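PDB 7CDY: glucose dehydrogenase from Serratia sp. FS14, which belongs to the glucose/sorbosone dehydrogenase family of beta-propeller proteins and holds a bound calcium ion. Local coordinates for residues W186-R191 and P223-W229; G203-E207 and L218-L222; Y136-G142 and G158-T164. All blocks are in the same frame, centred on the assembly; numbering follows the deposited sequence. Where two conformers were deposited one is given.

Interaction 1: residues W186-R191 and P223-W229; sequences WSYGHR and PGKNYGW. With CA (calcium ion), chain D.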
loop_
_atom_site.group_PDB
_atom_site.type_symbol
_atom_site.label_atom_id
_atom_site.label_comp_id
_atom_site.label_asym_id
_atom_site.label_seq_id
_atom_site.Cartn_x
_atom_site.Cartn_y
_atom_site.Cartn_z
ATOM N N TRP A 186 4.041 9.456 11.613
ATOM C CA TRP A 186 2.672 9.919 11.776
ATOM C C TRP A 186 1.939 9.101 12.828
ATOM O O TRP A 186 1.384 9.660 13.777
ATOM C CB TRP A 186 1.934 9.842 10.428
ATOM C CG TRP A 186 0.503 10.302 10.451
ATOM C CD1 TRP A 186 -0.618 9.513 10.522
ATOM C CD2 TRP A 186 0.038 11.651 10.386
ATOM N NE1 TRP A 186 -1.744 10.292 10.511
ATOM C CE2 TRP A 186 -1.371 11.609 10.420
ATOM C CE3 TRP A 186 0.677 12.892 10.307
ATOM C CZ2 TRP A 186 -2.151 12.766 10.372
ATOM C CZ3 TRP A 186 -0.102 14.042 10.256
ATOM C CH2 TRP A 186 -1.499 13.968 10.287
ATOM N N SER A 187 1.920 7.772 12.680
ATOM C CA SER A 187 1.286 6.872 13.639
ATOM C C SER A 187 2.127 5.612 13.771
ATOM O O SER A 187 2.981 5.317 12.931
ATOM C CB SER A 187 -0.151 6.531 13.234
ATOM O OG SER A 187 -0.190 5.973 11.924
ATOM N N TYR A 188 1.871 4.857 14.838
ATOM C CA TYR A 188 2.698 3.700 15.152
ATOM C C TYR A 188 1.818 2.530 15.575
ATOM O O TYR A 188 0.592 2.633 15.607
ATOM C CB TYR A 188 3.804 4.060 16.153
ATOM C CG TYR A 188 3.400 4.335 17.583
ATOM C CD1 TYR A 188 2.649 5.453 17.926
ATOM C CD2 TYR A 188 3.832 3.500 18.598
ATOM C CE1 TYR A 188 2.313 5.706 19.254
ATOM C CE2 TYR A 188 3.513 3.752 19.923
ATOM C CZ TYR A 188 2.760 4.853 20.232
ATOM O OH TYR A 188 2.434 5.094 21.555
ATOM N N GLY A 189 2.451 1.397 15.877
ATOM C CA GLY A 189 1.693 0.207 16.227
ATOM C C GLY A 189 0.972 -0.453 15.074
ATOM O O GLY A 189 -0.126 -0.996 15.264
ATOM N N HIS A 190 1.572 -0.439 13.884
ATOM C CA HIS A 190 1.046 -1.111 12.706
ATOM C C HIS A 190 1.835 -2.391 12.447
ATOM O O HIS A 190 3.012 -2.497 12.805
ATOM C CB HIS A 190 1.140 -0.174 11.493
ATOM C CG HIS A 190 0.383 1.105 11.669
ATOM N ND1 HIS A 190 -0.994 1.155 11.682
ATOM C CD2 HIS A 190 0.806 2.378 11.878
ATOM C CE1 HIS A 190 -1.390 2.406 11.868
ATOM N NE2 HIS A 190 -0.316 3.165 11.992
ATOM N N ARG A 191 1.164 -3.380 11.841
ATOM C CA ARG A 191 1.811 -4.661 11.562
ATOM C C ARG A 191 2.408 -4.728 10.154
ATOM O O ARG A 191 3.624 -4.580 9.992
ATOM C CB ARG A 191 0.864 -5.833 11.828
ATOM C CG ARG A 191 1.538 -7.183 11.710
ATOM C CD ARG A 191 0.559 -8.303 12.057
ATOM N NE ARG A 191 1.144 -9.617 11.812
ATOM C CZ ARG A 191 1.206 -10.182 10.614
ATOM N NH1 ARG A 191 0.668 -9.570 9.570
ATOM N NH2 ARG A 191 1.779 -11.365 10.471
ATOM N N PRO A 223 -2.619 11.408 14.033
ATOM C CA PRO A 223 -1.207 11.711 14.320
ATOM C C PRO A 223 -0.853 11.474 15.780
ATOM O O PRO A 223 -1.554 11.928 16.691
ATOM C CB PRO A 223 -1.072 13.193 13.937
ATOM C CG PRO A 223 -2.473 13.740 14.006
ATOM C CD PRO A 223 -3.371 12.599 13.597
ATOM N N GLY A 224 0.223 10.739 15.993
ATOM C CA GLY A 224 0.740 10.413 17.326
ATOM C C GLY A 224 0.022 9.235 17.977
ATOM O O GLY A 224 0.392 8.901 19.023
ATOM N N LYS A 225 -0.951 8.646 17.310
ATOM C CA LYS A 225 -1.736 7.534 17.899
ATOM C C LYS A 225 -1.085 6.162 17.655
ATOM O O LYS A 225 -0.392 5.948 16.689
ATOM C CB LYS A 225 -3.160 7.555 17.349
ATOM C CG LYS A 225 -4.173 8.343 18.152
ATOM C CD LYS A 225 -3.829 9.718 18.394
ATOM C CE LYS A 225 -5.013 10.381 19.090
ATOM N NZ LYS A 225 -4.589 11.548 19.878
ATOM N N ASN A 226 -1.371 5.289 18.584
ATOM C CA ASN A 226 -0.876 3.898 18.655
ATOM C C ASN A 226 -1.986 2.961 18.174
ATOM O O ASN A 226 -2.969 2.889 18.835
ATOM C CB ASN A 226 -0.504 3.623 20.111
ATOM C CG ASN A 226 0.247 2.332 20.293
ATOM O OD1 ASN A 226 0.198 1.468 19.458
ATOM N ND2 ASN A 226 0.897 2.185 21.421
ATOM N N TYR A 227 -1.739 2.179 17.127
ATOM C CA TYR A 227 -2.705 1.221 16.513
ATOM C C TYR A 227 -2.603 -0.182 17.152
ATOM O O TYR A 227 -3.252 -1.118 16.779
ATOM C CB TYR A 227 -2.811 1.419 14.990
ATOM C CG TYR A 227 -3.473 2.749 14.765
ATOM C CD1 TYR A 227 -2.753 3.925 14.833
ATOM C CD2 TYR A 227 -4.840 2.835 14.708
ATOM C CE1 TYR A 227 -3.381 5.151 14.816
ATOM C CE2 TYR A 227 -5.478 4.053 14.671
ATOM C CZ TYR A 227 -4.749 5.213 14.751
ATOM O OH TYR A 227 -5.408 6.386 14.790
ATOM N N GLY A 228 -1.725 -0.249 18.143
ATOM C CA GLY A 228 -1.639 -1.350 19.124
ATOM C C GLY A 228 -0.787 -2.560 18.825
ATOM O O GLY A 228 -0.511 -3.287 19.751
ATOM N N TRP A 229 -0.387 -2.766 17.585
ATOM C CA TRP A 229 0.368 -4.015 17.304
ATOM C C TRP A 229 1.705 -3.974 18.034
ATOM O O TRP A 229 2.373 -2.973 17.940
ATOM C CB TRP A 229 0.592 -4.189 15.805
ATOM C CG TRP A 229 1.425 -5.389 15.442
ATOM C CD1 TRP A 229 2.731 -5.383 15.054
ATOM C CD2 TRP A 229 1.048 -6.770 15.546
ATOM N NE1 TRP A 229 3.178 -6.655 14.845
ATOM C CE2 TRP A 229 2.160 -7.527 15.114
ATOM C CE3 TRP A 229 -0.136 -7.440 15.855
ATOM C CZ2 TRP A 229 2.140 -8.919 15.047
ATOM C CZ3 TRP A 229 -0.170 -8.813 15.787
ATOM C CH2 TRP A 229 0.960 -9.530 15.379
HETATM CA CA CA D . -4.422 -2.575 15.421
HETATM O O HOH W 1 -2.482 -1.984 14.107
HETATM O O HOH W 2 -3.078 -4.476 16.026
HETATM O O HOH W 3 -5.548 -3.109 17.433
HETATM O O HOH W 4 -5.995 -0.695 15.225
#

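Interaction 2: residues G203-E207 and L218-L222; sequences GAIWE and LNIPL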
loop_
_atom_site.group_PDB
_atom_site.type_symbol
_atom_site.label_atom_id
_atom_site.label_comp_id
_atom_site.label_asym_id
_atom_site.label_seq_id
_atom_site.Cartn_x
_atom_site.Cartn_y
_atom_site.Cartn_z
ATOM N N GLY A 203 -11.002 13.861 3.025
ATOM C CA GLY A 203 -9.621 14.284 3.017
ATOM C C GLY A 203 -8.725 13.558 3.990
ATOM O O GLY A 203 -7.551 13.923 4.118
ATOM N N ALA A 204 -9.226 12.528 4.662
ATOM C CA ALA A 204 -8.420 11.759 5.601
ATOM C C ALA A 204 -7.751 10.578 4.910
ATOM O O ALA A 204 -8.349 9.915 4.055
ATOM C CB ALA A 204 -9.293 11.228 6.736
ATOM N N ILE A 205 -6.509 10.306 5.308
ATOM C CA ILE A 205 -5.835 9.068 4.920
ATOM C C ILE A 205 -6.427 7.896 5.691
ATOM O O ILE A 205 -6.542 7.938 6.923
ATOM C CB ILE A 205 -4.323 9.192 5.176
ATOM C CG1 ILE A 205 -3.691 10.233 4.245
ATOM C CG2 ILE A 205 -3.630 7.824 5.041
ATOM C CD1 ILE A 205 -3.498 9.745 2.818
ATOM N N TRP A 206 -6.812 6.844 4.970
ATOM C CA TRP A 206 -7.202 5.566 5.553
ATOM C C TRP A 206 -6.142 4.524 5.213
ATOM O O TRP A 206 -5.402 4.651 4.226
ATOM C CB TRP A 206 -8.561 5.093 5.026
ATOM C CG TRP A 206 -9.766 5.915 5.446
ATOM C CD1 TRP A 206 -9.804 7.246 5.781
ATOM C CD2 TRP A 206 -11.118 5.445 5.523
ATOM N NE1 TRP A 206 -11.104 7.613 6.085
ATOM C CE2 TRP A 206 -11.924 6.524 5.932
ATOM C CE3 TRP A 206 -11.720 4.204 5.295
ATOM C CZ2 TRP A 206 -13.311 6.400 6.112
ATOM C CZ3 TRP A 206 -13.097 4.080 5.475
ATOM C CH2 TRP A 206 -13.873 5.174 5.876
ATOM N N GLU A 207 -6.091 3.472 6.032
ATOM C CA GLU A 207 -5.037 2.471 5.950
ATOM C C GLU A 207 -5.643 1.107 6.231
ATOM O O GLU A 207 -6.631 1.000 6.963
ATOM C CB GLU A 207 -3.925 2.795 6.970
ATOM C CG GLU A 207 -2.808 1.771 7.106
ATOM C CD GLU A 207 -3.013 0.780 8.239
ATOM O OE1 GLU A 207 -4.131 0.685 8.791
ATOM O OE2 GLU A 207 -2.035 0.066 8.552
ATOM N N LEU A 218 -8.834 -2.406 9.122
ATOM C CA LEU A 218 -8.937 -1.111 8.459
ATOM C C LEU A 218 -8.911 -0.028 9.534
ATOM O O LEU A 218 -9.672 -0.107 10.503
ATOM C CB LEU A 218 -10.263 -1.049 7.696
ATOM C CG LEU A 218 -10.668 0.257 7.013
ATOM C CD1 LEU A 218 -9.751 0.552 5.847
ATOM C CD2 LEU A 218 -12.104 0.169 6.534
ATOM N N ASN A 219 -8.026 0.966 9.379
ATOM C CA ASN A 219 -7.820 2.038 10.352
ATOM C C ASN A 219 -7.927 3.405 9.684
ATOM O O ASN A 219 -7.676 3.553 8.487
ATOM C CB ASN A 219 -6.420 1.938 10.979
ATOM C CG ASN A 219 -6.244 0.689 11.831
ATOM O OD1 ASN A 219 -6.897 0.548 12.861
ATOM N ND2 ASN A 219 -5.337 -0.198 11.438
ATOM N N ILE A 220 -8.260 4.421 10.479
ATOM C CA ILE A 220 -8.107 5.824 10.080
ATOM C C ILE A 220 -7.024 6.425 10.970
ATOM O O ILE A 220 -7.313 6.857 12.095
ATOM C CB ILE A 220 -9.424 6.615 10.188
ATOM C CG1 ILE A 220 -10.541 5.966 9.369
ATOM C CG2 ILE A 220 -9.218 8.071 9.758
ATOM C CD1 ILE A 220 -11.922 6.608 9.596
ATOM N N PRO A 221 -5.767 6.445 10.540
ATOM C CA PRO A 221 -4.669 6.743 11.479
ATOM C C PRO A 221 -4.566 8.223 11.816
ATOM O O PRO A 221 -4.418 9.072 10.932
ATOM C CB PRO A 221 -3.421 6.267 10.734
ATOM C CG PRO A 221 -3.846 6.240 9.284
ATOM C CD PRO A 221 -5.291 5.912 9.254
ATOM N N LEU A 222 -4.601 8.516 13.100
ATOM C CA LEU A 222 -4.491 9.867 13.628
ATOM C C LEU A 222 -3.069 10.151 14.111
ATOM O O LEU A 222 -2.360 9.246 14.558
ATOM C CB LEU A 222 -5.474 10.035 14.790
ATOM C CG LEU A 222 -6.941 9.798 14.430
ATOM C CD1 LEU A 222 -7.821 9.905 15.668
ATOM C CD2 LEU A 222 -7.395 10.783 13.361
HETATM O O HOH W 5 -6.005 9.858 8.862
#

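Interaction 3: residues Y136-G142 and G158-T164; sequences YLFIALG and GKLVRLT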
loop_
_atom_site.group_PDB
_atom_site.type_symbol
_atom_site.label_atom_id
_atom_site.label_comp_id
_atom_site.label_asym_id
_atom_site.label_seq_id
_atom_site.Cartn_x
_atom_site.Cartn_y
_atom_site.Cartn_z
ATOM N N TYR A 136 1.496 16.252 0.744
ATOM C CA TYR A 136 2.399 15.517 1.621
ATOM C C TYR A 136 2.347 14.030 1.289
ATOM O O TYR A 136 1.305 13.492 0.891
ATOM C CB TYR A 136 2.046 15.732 3.091
ATOM C CG TYR A 136 2.295 17.158 3.544
ATOM C CD1 TYR A 136 3.556 17.568 3.958
ATOM C CD2 TYR A 136 1.268 18.095 3.524
ATOM C CE1 TYR A 136 3.786 18.879 4.362
ATOM C CE2 TYR A 136 1.483 19.409 3.922
ATOM C CZ TYR A 136 2.742 19.783 4.345
ATOM O OH TYR A 136 2.974 21.089 4.737
ATOM N N LEU A 137 3.488 13.374 1.445
ATOM C CA LEU A 137 3.641 11.970 1.085
ATOM C C LEU A 137 3.508 11.102 2.327
ATOM O O LEU A 137 4.285 11.249 3.276
ATOM C CB LEU A 137 5.010 11.760 0.444
ATOM C CG LEU A 137 5.328 10.316 0.044
ATOM C CD1 LEU A 137 4.297 9.751 -0.941
ATOM C CD2 LEU A 137 6.743 10.240 -0.532
ATOM N N PHE A 138 2.532 10.193 2.316
ATOM C CA PHE A 138 2.383 9.176 3.351
ATOM C C PHE A 138 2.997 7.852 2.906
ATOM O O PHE A 138 2.820 7.421 1.760
ATOM C CB PHE A 138 0.913 8.980 3.713
ATOM C CG PHE A 138 0.357 10.064 4.591
ATOM C CD1 PHE A 138 0.049 11.307 4.070
ATOM C CD2 PHE A 138 0.137 9.830 5.942
ATOM C CE1 PHE A 138 -0.456 12.309 4.892
ATOM C CE2 PHE A 138 -0.381 10.818 6.757
ATOM C CZ PHE A 138 -0.668 12.052 6.230
ATOM N N ILE A 139 3.736 7.222 3.814
ATOM C CA ILE A 139 4.461 5.986 3.541
ATOM C C ILE A 139 4.100 4.986 4.634
ATOM O O ILE A 139 4.335 5.246 5.819
ATOM C CB ILE A 139 5.980 6.225 3.544
ATOM C CG1 ILE A 139 6.371 7.338 2.562
ATOM C CG2 ILE A 139 6.715 4.940 3.255
ATOM C CD1 ILE A 139 7.779 7.861 2.786
ATOM N N ALA A 140 3.567 3.828 4.242
ATOM C CA ALA A 140 3.151 2.796 5.192
ATOM C C ALA A 140 4.254 1.751 5.306
ATOM O O ALA A 140 4.652 1.153 4.300
ATOM C CB ALA A 140 1.838 2.160 4.733
ATOM N N LEU A 141 4.736 1.514 6.522
ATOM C CA LEU A 141 5.860 0.617 6.767
ATOM C C LEU A 141 5.467 -0.540 7.672
ATOM O O LEU A 141 4.889 -0.331 8.745
ATOM C CB LEU A 141 7.018 1.378 7.410
ATOM C CG LEU A 141 7.575 2.544 6.595
ATOM C CD1 LEU A 141 8.565 3.348 7.419
ATOM C CD2 LEU A 141 8.244 2.028 5.328
ATOM N N GLY A 142 5.803 -1.766 7.248
ATOM C CA GLY A 142 5.663 -2.914 8.117
ATOM C C GLY A 142 6.760 -2.954 9.168
ATOM O O GLY A 142 7.715 -2.179 9.162
ATOM N N GLY A 158 6.762 -0.656 11.555
ATOM C CA GLY A 158 5.367 -0.603 11.979
ATOM C C GLY A 158 4.838 0.800 12.143
ATOM O O GLY A 158 4.040 1.064 13.050
ATOM N N LYS A 159 5.287 1.709 11.292
ATOM C CA LYS A 159 4.937 3.115 11.363
ATOM C C LYS A 159 4.303 3.549 10.051
ATOM O O LYS A 159 4.623 3.025 8.974
ATOM C CB LYS A 159 6.196 3.984 11.549
ATOM C CG LYS A 159 7.106 3.579 12.700
ATOM C CD LYS A 159 6.383 3.734 14.017
ATOM C CE LYS A 159 7.289 3.597 15.245
ATOM N NZ LYS A 159 7.707 2.192 15.504
ATOM N N LEU A 160 3.386 4.498 10.146
ATOM C CA LEU A 160 3.005 5.334 9.019
ATOM C C LEU A 160 3.820 6.615 9.122
ATOM O O LEU A 160 3.898 7.211 10.201
ATOM C CB LEU A 160 1.513 5.650 9.092
ATOM C CG LEU A 160 0.891 6.485 7.980
ATOM C CD1 LEU A 160 1.185 5.889 6.616
ATOM C CD2 LEU A 160 -0.602 6.608 8.189
ATOM N N VAL A 161 4.442 7.024 8.017
ATOM C CA VAL A 161 5.342 8.170 7.980
ATOM C C VAL A 161 4.716 9.234 7.088
ATOM O O VAL A 161 4.052 8.908 6.100
ATOM C CB VAL A 161 6.706 7.700 7.428
ATOM C CG1 VAL A 161 7.490 8.831 6.773
ATOM C CG2 VAL A 161 7.518 7.028 8.528
ATOM N N ARG A 162 4.901 10.510 7.449
ATOM C CA ARG A 162 4.480 11.634 6.612
ATOM C C ARG A 162 5.676 12.532 6.348
ATOM O O ARG A 162 6.319 13.007 7.295
ATOM C CB ARG A 162 3.370 12.463 7.256
ATOM C CG ARG A 162 2.867 13.568 6.325
ATOM C CD ARG A 162 1.788 14.447 6.947
ATOM N NE ARG A 162 2.313 15.259 8.038
ATOM C CZ ARG A 162 2.138 16.573 8.173
ATOM N NH1 ARG A 162 1.458 17.271 7.273
ATOM N NH2 ARG A 162 2.654 17.180 9.227
ATOM N N LEU A 163 5.958 12.787 5.067
ATOM C CA LEU A 163 7.074 13.617 4.623
ATOM C C LEU A 163 6.590 14.655 3.620
ATOM O O LEU A 163 5.490 14.564 3.075
ATOM C CB LEU A 163 8.176 12.777 3.970
ATOM C CG LEU A 163 8.751 11.640 4.818
ATOM C CD1 LEU A 163 9.702 10.794 3.989
ATOM C CD2 LEU A 163 9.444 12.189 6.057
ATOM N N THR A 164 7.446 15.646 3.364
ATOM C CA THR A 164 7.205 16.535 2.234
ATOM C C THR A 164 7.487 15.804 0.924
ATOM O O THR A 164 8.011 14.686 0.899
ATOM C CB THR A 164 8.109 17.773 2.293
ATOM O OG1 THR A 164 9.458 17.393 1.989
ATOM C CG2 THR A 164 8.042 18.456 3.676
#

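Interaction 1: residues W186-R191 and P223-W229
Next to the calcium site of this beta-propeller, G189 meets Y227 where the end of strand 185-187 and the loop after it run alongside the loop segment 223-229, their end-to-end directions only 15° apart and a single backbone bridge joining Y188 and N226. Four backbone bonds join them: G224 N to W186 O, Y188 N to K225 O, Y227 N to Y188 O and W229 N to G189 O. The shortest, G224 N to W186 O at 2.7 Å, closes the end farthest from the metal. Y227 O binds calcium directly at 2.3 Å, and E217 and four waters are also ligands.

Side chains pack along both segments. P223 CB sits 3.6 Å from the centroid of the W186 six-membered ring, over its face, while W186 NE1 turns to P221 O. N226 CB lies over the Y188 ring, with amide and phenol planes 32° apart; N226 OD1 accepts from G228 N, an Asx turn, and its ND2 goes to Q151. Extended from CG to NE, the R191 chain lays CD over the W229 six-membered ring, 3.4 Å from the centroid. The guanidinium stands nearly upright on the indole (86°), and its NH1 bonds H210 O. H190 and Y227 rings are almost parallel but slid apart, with centroids 5.2 Å from each other. H190 NE2 meets S187 OG at 2.8 Å, and ND1 bonds E209, which fixes the imidazole's rotation.

G189 O has two donors: W229 N from above its carbonyl plane, and a calcium-bound water at 2.8 Å. Coordination would probably polarise that water and strengthen its bond, linking this backbone turn to the metal as second shell.

Interaction 2: residues G203-E207 and L218-L222
E207 and N219 form an antiparallel hydrogen-bonded pair in the beta hairpin of strands 205-210 and 216-219, and their side chains lie alongside each other, pointing the same way. The backbone pair is reciprocal: N219 N gives to E207 O at 2.8 Å, and E207 N gives to N219 O at 2.9 Å. On the face of the sheet that both side chains share, N219 ND2 donates to E207 OE1 over 3.0 Å, meeting the syn side of the carboxylate. The donor geometry is clean, since OE1 lies almost in the amide plane of N219, while carboxylate and amide planes are turned 29° apart. A bend at chi2 (-95°) brings the E207 carboxylate back to this partner. N219 ND2 has a second acceptor in the calcium ligand E217, so the amide ties E207 to the metal's first shell.

W206 and I220 also run side by side. I220 CG1 stands 3.7 Å from the centroid of the five-membered ring of W206, only 7° off the normal, and CD1 continues over the same face. L218 CD2 reaches the far end of the indole, 4.2 Å from W206 CZ3, while F272 meets W206 edge-to-face.

Beyond N219 the second segment leaves the strand, and direct backbone pairing gives way to a water: it donates to I205 O at 2.8 Å and to P221 O at 2.7 Å.

Interaction 3: residues Y136-G142 and G158-T164
I139 O accepts from V161 N at 2.8 Å, a length matched by L137 N to L163 O. The two residues belong to strands 137-140 and 160-163, the antiparallel inner pair of a four-stranded sheet, one blade of the beta-propeller. The axes of these short strand segments come within 4.6 Å of each other. I139 N returns a bond to V161 O, and L137 with L163 forms the next hydrogen-bonded pair; between them F138 faces R162 as a non-hydrogen-bonded pair.

R162 does most of the side-chain work on the face it shares with F138. With CG anti to the backbone N (chi1 -176°), its aliphatic part is laid over the F138 ring, CG standing 4.0 Å from the centroid and R162 CD close to F138 CZ. A bend at chi3 then brings the guanidinium over Y136 in a cation-pi contact, R162 CZ being 4.7 Å from the ring centroid. NH1 lies above the middle of that ring, but the two planes are 44° apart, so this is no flat stack. NH2 is fixed from outside, by a salt bridge to D172 and a hydrogen bond to N173. F138 in turn meets W186 edge-to-face.

The other face is aliphatic. I139 CD1 crosses to L163 CD1 at 3.7 Å, and L141 CD1 meets V161 CG2 at 4.0 Å. F113 of strand 109-114 touches I139, L141, V161 and L163, bringing the neighbouring sheet against this face.

Further along, L141 N bonds K159 O. The last link is G158 N to G142 O, 3.0 Å long, with the donor 71° out of the carbonyl plane; Q115 NE2 also bonds that oxygen.

Along the chain, interaction 3 closes before interaction 1 opens, and interaction 2 is nested inside the loop that interaction 1 closes. Their centres lie about 11 to 12 Å apart. Interactions 1 and 3 share a four-stranded sheet, in which strand 185-187 follows and neighbours strand 160-163; W186 N probably bonds L160 O at 2.7 Å there. Interaction 2 belongs to the next sheet, that of strands 192-198 to 259-261. Its segment 218-222 runs directly into 223-229, and I205 CG1 packs on F138 CD1 at 3.9 Å. The three contacts thus join two successive propeller blades, with the calcium-binding loop connected to both.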